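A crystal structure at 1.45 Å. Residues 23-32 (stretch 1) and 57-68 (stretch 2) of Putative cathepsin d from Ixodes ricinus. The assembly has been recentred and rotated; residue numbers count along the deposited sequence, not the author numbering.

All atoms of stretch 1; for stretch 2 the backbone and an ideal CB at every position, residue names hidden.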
# COMPACT_ATOMS: atom_id res chain seq x y z
N SER A 23 13.52 -6.98 -11.04
CA SER A 23 14.97 -7.22 -11.09
C SER A 23 15.72 -5.94 -11.16
O SER A 23 15.20 -4.90 -11.59
CB SER A 23 15.37 -8.15 -12.24
OG SER A 23 15.33 -7.52 -13.51
N ILE A 24 16.98 -6.02 -10.71
CA ILE A 24 17.91 -4.91 -10.74
C ILE A 24 19.19 -5.41 -11.40
O ILE A 24 19.67 -6.49 -11.10
CB ILE A 24 18.25 -4.41 -9.32
CG1 ILE A 24 16.99 -4.08 -8.49
CG2 ILE A 24 19.22 -3.23 -9.37
CD1 ILE A 24 16.19 -2.85 -8.88
N GLY A 25 19.77 -4.58 -12.26
CA GLY A 25 21.18 -4.79 -12.69
C GLY A 25 21.29 -5.65 -13.92
O GLY A 25 20.30 -6.15 -14.46
N THR A 26 22.54 -5.79 -14.36
CA THR A 26 22.88 -6.48 -15.61
C THR A 26 24.05 -7.43 -15.31
O THR A 26 25.13 -6.95 -15.00
CB THR A 26 23.28 -5.47 -16.69
OG1 THR A 26 22.26 -4.46 -16.80
CG2 THR A 26 23.45 -6.15 -18.01
N PRO A 27 23.86 -8.74 -15.35
CA PRO A 27 22.58 -9.40 -15.62
C PRO A 27 21.59 -9.21 -14.47
O PRO A 27 21.97 -8.75 -13.40
CB PRO A 27 22.98 -10.88 -15.75
CG PRO A 27 24.22 -11.01 -14.96
CD PRO A 27 24.95 -9.71 -15.11
N PRO A 28 20.32 -9.58 -14.69
CA PRO A 28 19.29 -9.33 -13.67
C PRO A 28 19.52 -10.04 -12.35
O PRO A 28 19.85 -11.23 -12.31
CB PRO A 28 18.00 -9.83 -14.34
CG PRO A 28 18.28 -9.71 -15.81
CD PRO A 28 19.73 -10.09 -15.94
N GLN A 29 19.36 -9.29 -11.26
CA GLN A 29 19.28 -9.83 -9.91
C GLN A 29 17.84 -9.70 -9.45
O GLN A 29 17.27 -8.61 -9.50
CB GLN A 29 20.19 -9.07 -8.97
CG GLN A 29 21.66 -9.16 -9.38
CD GLN A 29 22.56 -8.31 -8.50
OE1 GLN A 29 22.39 -8.26 -7.27
NE2 GLN A 29 23.55 -7.67 -9.11
N ASP A 30 17.27 -10.80 -8.99
CA ASP A 30 15.81 -10.87 -8.74
C ASP A 30 15.44 -10.61 -7.27
O ASP A 30 16.13 -11.04 -6.36
CB ASP A 30 15.29 -12.23 -9.16
CG ASP A 30 15.35 -12.46 -10.65
OD1 ASP A 30 15.21 -11.51 -11.44
OD2 ASP A 30 15.51 -13.64 -11.05
N PHE A 31 14.33 -9.89 -7.08
CA PHE A 31 13.80 -9.55 -5.75
C PHE A 31 12.30 -9.58 -5.75
O PHE A 31 11.65 -9.64 -6.81
CB PHE A 31 14.24 -8.13 -5.36
CG PHE A 31 15.73 -7.92 -5.42
CD1 PHE A 31 16.37 -7.54 -6.60
CD2 PHE A 31 16.49 -8.14 -4.28
CE1 PHE A 31 17.76 -7.43 -6.63
CE2 PHE A 31 17.86 -8.02 -4.31
CZ PHE A 31 18.49 -7.66 -5.48
N GLN A 32 11.76 -9.57 -4.54
CA GLN A 32 10.33 -9.35 -4.29
C GLN A 32 10.17 -8.08 -3.52
O GLN A 32 10.88 -7.84 -2.54
CB GLN A 32 9.74 -10.50 -3.50
CG GLN A 32 9.85 -11.83 -4.23
CD GLN A 32 8.92 -11.93 -5.40
OE1 GLN A 32 7.89 -11.26 -5.45
NE2 GLN A 32 9.27 -12.78 -6.38
N UNK A 57 17.38 -12.76 3.12
CA UNK A 57 16.65 -12.10 2.04
C UNK A 57 17.53 -12.03 0.82
O UNK A 57 18.74 -12.33 0.90
CB UNK A 57 16.19 -10.70 2.45
N UNK A 58 16.95 -11.72 -0.34
CA UNK A 58 17.76 -11.48 -1.53
C UNK A 58 18.50 -10.15 -1.43
O UNK A 58 17.93 -9.14 -1.00
CB UNK A 58 16.88 -11.50 -2.78
N UNK A 59 19.78 -10.17 -1.77
CA UNK A 59 20.65 -9.00 -1.66
C UNK A 59 21.10 -8.51 -3.03
O UNK A 59 21.28 -9.30 -3.97
CB UNK A 59 21.87 -9.32 -0.80
N UNK A 60 21.26 -7.20 -3.12
CA UNK A 60 21.76 -6.55 -4.34
C UNK A 60 23.28 -6.46 -4.24
O UNK A 60 23.79 -5.90 -3.25
CB UNK A 60 21.14 -5.16 -4.53
N UNK A 61 23.98 -7.00 -5.25
CA UNK A 61 25.44 -6.93 -5.31
C UNK A 61 25.85 -6.06 -6.51
O UNK A 61 25.89 -6.51 -7.63
CB UNK A 61 26.05 -8.33 -5.42
N UNK A 62 26.16 -4.80 -6.24
CA UNK A 62 26.58 -3.87 -7.28
C UNK A 62 27.77 -4.36 -8.10
O UNK A 62 27.88 -4.04 -9.28
CB UNK A 62 26.93 -2.52 -6.65
N UNK A 63 28.65 -5.14 -7.46
CA UNK A 63 29.89 -5.54 -8.10
C UNK A 63 29.69 -6.56 -9.21
O UNK A 63 30.61 -6.78 -9.99
CB UNK A 63 30.85 -6.11 -7.05
N UNK A 64 28.50 -7.14 -9.30
CA UNK A 64 28.16 -8.12 -10.33
C UNK A 64 27.31 -7.50 -11.43
O UNK A 64 26.90 -8.20 -12.34
CB UNK A 64 27.42 -9.31 -9.71
N UNK A 65 27.02 -6.20 -11.32
CA UNK A 65 26.22 -5.51 -12.32
C UNK A 65 27.04 -4.53 -13.16
O UNK A 65 27.60 -3.57 -12.64
CB UNK A 65 25.07 -4.77 -11.64
N UNK A 66 27.04 -4.73 -14.47
CA UNK A 66 27.78 -3.85 -15.38
C UNK A 66 27.10 -2.51 -15.63
O UNK A 66 27.70 -1.64 -16.25
CB UNK A 66 27.99 -4.56 -16.72
N UNK A 67 25.85 -2.35 -15.20
CA UNK A 67 25.12 -1.11 -15.33
C UNK A 67 25.01 -0.31 -14.02
O UNK A 67 24.45 0.80 -14.01
CB UNK A 67 23.72 -1.41 -15.87
N UNK A 68 25.56 -0.86 -12.92
CA UNK A 68 25.63 -0.15 -11.66
C UNK A 68 26.41 1.15 -11.74
O UNK A 68 27.48 1.20 -12.38
CB UNK A 68 26.26 -1.05 -10.60

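Position 57 has no atom of stretch 1 within 5.5 Å of its ideal CB, so stretch 1 sets no rule; it is His57. At 58 the CB points toward stretch 1, 3.7 Å from both Asp30 O and Phe31 CD2. A medium side chain that tolerates a ring beside it would suit, polar or aromatic; it is His58, its CB beside Phe31. The CB of 59 points away, leaving length and charge free. It is Arg59; its C lies 3.5 Å from Phe31 CE2, at the ring edge, and one water joins Arg59 O (2.9 Å) to Gln29 OE1 (2.8 Å).

Position 60 points sideways, its CB 3.8 Å from Phe31 CZ and 4.3 Å from Gln29 OE1, with Ile24 farther along. A large apolar or aromatic group could span these neighbours. It is Tyr60, chi1 in t; Tyr60 CE1 meets Ile24 CG2 at 3.5 Å.

At 61 the backbone decides. Gln29 reads it like a base pair: the N of 61 donates to Gln29 OE1 at 2.9 Å, and Gln29 NE2 donates to the O of 61 at 3.0 Å. Many side chains would fit the sideways CB. Asp61 turns its carboxylate away from stretch 1, and OD1 accepts from the N of 63 at 2.9 Å.

Positions 62 and 63 point away, so small polar residues are among many options. They are Ser62 and Ser63; Ser63 OG donates to Asp61 OD1 at 2.7 Å. The CB of 64 passes 4.2 Å from Gln29 NE2, with open space beyond for a long chain. Lys64 leads its end away, while a water links Lys64 O to Gln29 NE2 and Pro27 O.

Position 65 is tight: its CB sits 4.0 Å from Gly25 CA and 3.9 Å from Thr26 N, a donor. A small side chain with an acceptor is wanted, such as a short hydroxyl. Ser65 OG takes the hydrogen bond from Thr26 N at 3.1 Å, and a CB on Gly25 would clash with that hydroxyl.

In the type I turn, the N of 66 donates to Thr26 O at 3.0 Å, which excludes proline; small or polar groups suit its sideways CB. Ser66 OG and a water lie 2.7 Å apart, and that water donates only weakly to Thr26 O. The CB of 67 points toward Thr26 OG1, 3.5 Å away, favouring a short hydroxyl. Thr67 OG1 meets Thr26 OG1 in a 2.7 Å hydrogen bond. Position 68 is out of reach, so almost any side chain would do; it is Tyr68, whose end leads away.

Stretch 2, residues 57-68: HHRYDSSKSSTY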
# COMPACT_ATOMS: atom_id res chain seq x y z
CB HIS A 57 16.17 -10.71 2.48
CG HIS A 57 15.03 -10.77 3.44
ND1 HIS A 57 15.20 -10.90 4.80
CD2 HIS A 57 13.69 -10.80 3.23
CE1 HIS A 57 14.02 -10.97 5.38
NE2 HIS A 57 13.09 -10.94 4.45
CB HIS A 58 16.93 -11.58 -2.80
CG HIS A 58 16.13 -12.83 -2.87
ND1 HIS A 58 14.76 -12.83 -2.78
CD2 HIS A 58 16.50 -14.13 -2.92
CE1 HIS A 58 14.31 -14.07 -2.82
NE2 HIS A 58 15.35 -14.88 -2.90
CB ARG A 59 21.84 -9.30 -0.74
CG ARG A 59 21.46 -9.65 0.69
CD ARG A 59 22.62 -10.14 1.55
NE ARG A 59 23.29 -11.28 0.93
CZ ARG A 59 22.84 -12.54 0.87
NH1 ARG A 59 21.67 -12.90 1.40
NH2 ARG A 59 23.58 -13.46 0.23
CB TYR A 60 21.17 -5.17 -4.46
CG TYR A 60 21.82 -4.35 -5.57
CD1 TYR A 60 21.69 -4.71 -6.88
CD2 TYR A 60 22.58 -3.23 -5.28
CE1 TYR A 60 22.29 -3.97 -7.90
CE2 TYR A 60 23.14 -2.47 -6.27
CZ TYR A 60 23.01 -2.83 -7.59
OH TYR A 60 23.61 -2.07 -8.58
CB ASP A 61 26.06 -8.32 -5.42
CG ASP A 61 27.57 -8.28 -5.30
OD1 ASP A 61 28.17 -7.20 -5.41
OD2 ASP A 61 28.17 -9.36 -5.11
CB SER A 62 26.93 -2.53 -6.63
OG SER A 62 27.97 -2.68 -5.68
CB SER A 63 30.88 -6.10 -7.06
OG SER A 63 30.57 -7.43 -6.66
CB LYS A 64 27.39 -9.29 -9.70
CG LYS A 64 28.09 -9.97 -8.53
CD LYS A 64 29.45 -10.53 -8.90
CE LYS A 64 30.04 -11.33 -7.73
NZ LYS A 64 31.42 -11.81 -8.02
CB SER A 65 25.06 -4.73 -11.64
OG SER A 65 24.36 -4.02 -12.64
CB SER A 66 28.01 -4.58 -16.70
OG SER A 66 26.81 -4.91 -17.34
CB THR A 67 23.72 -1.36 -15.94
OG1 THR A 67 23.11 -2.46 -15.28
CG2 THR A 67 23.86 -1.65 -17.45
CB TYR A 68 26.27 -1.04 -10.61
CG TYR A 68 26.97 -0.35 -9.47
CD1 TYR A 68 26.27 0.29 -8.44
CD2 TYR A 68 28.38 -0.33 -9.42
CE1 TYR A 68 26.93 0.93 -7.40
CE2 TYR A 68 29.04 0.29 -8.39
CZ TYR A 68 28.32 0.91 -7.38
OH TYR A 68 28.99 1.54 -6.36
O HOH W 1 27.19 -7.62 -17.58
O HOH W 2 24.12 -8.48 -11.88
O HOH W 3 22.68 -10.81 -6.07
O HOH W 4 19.06 -11.15 -5.72
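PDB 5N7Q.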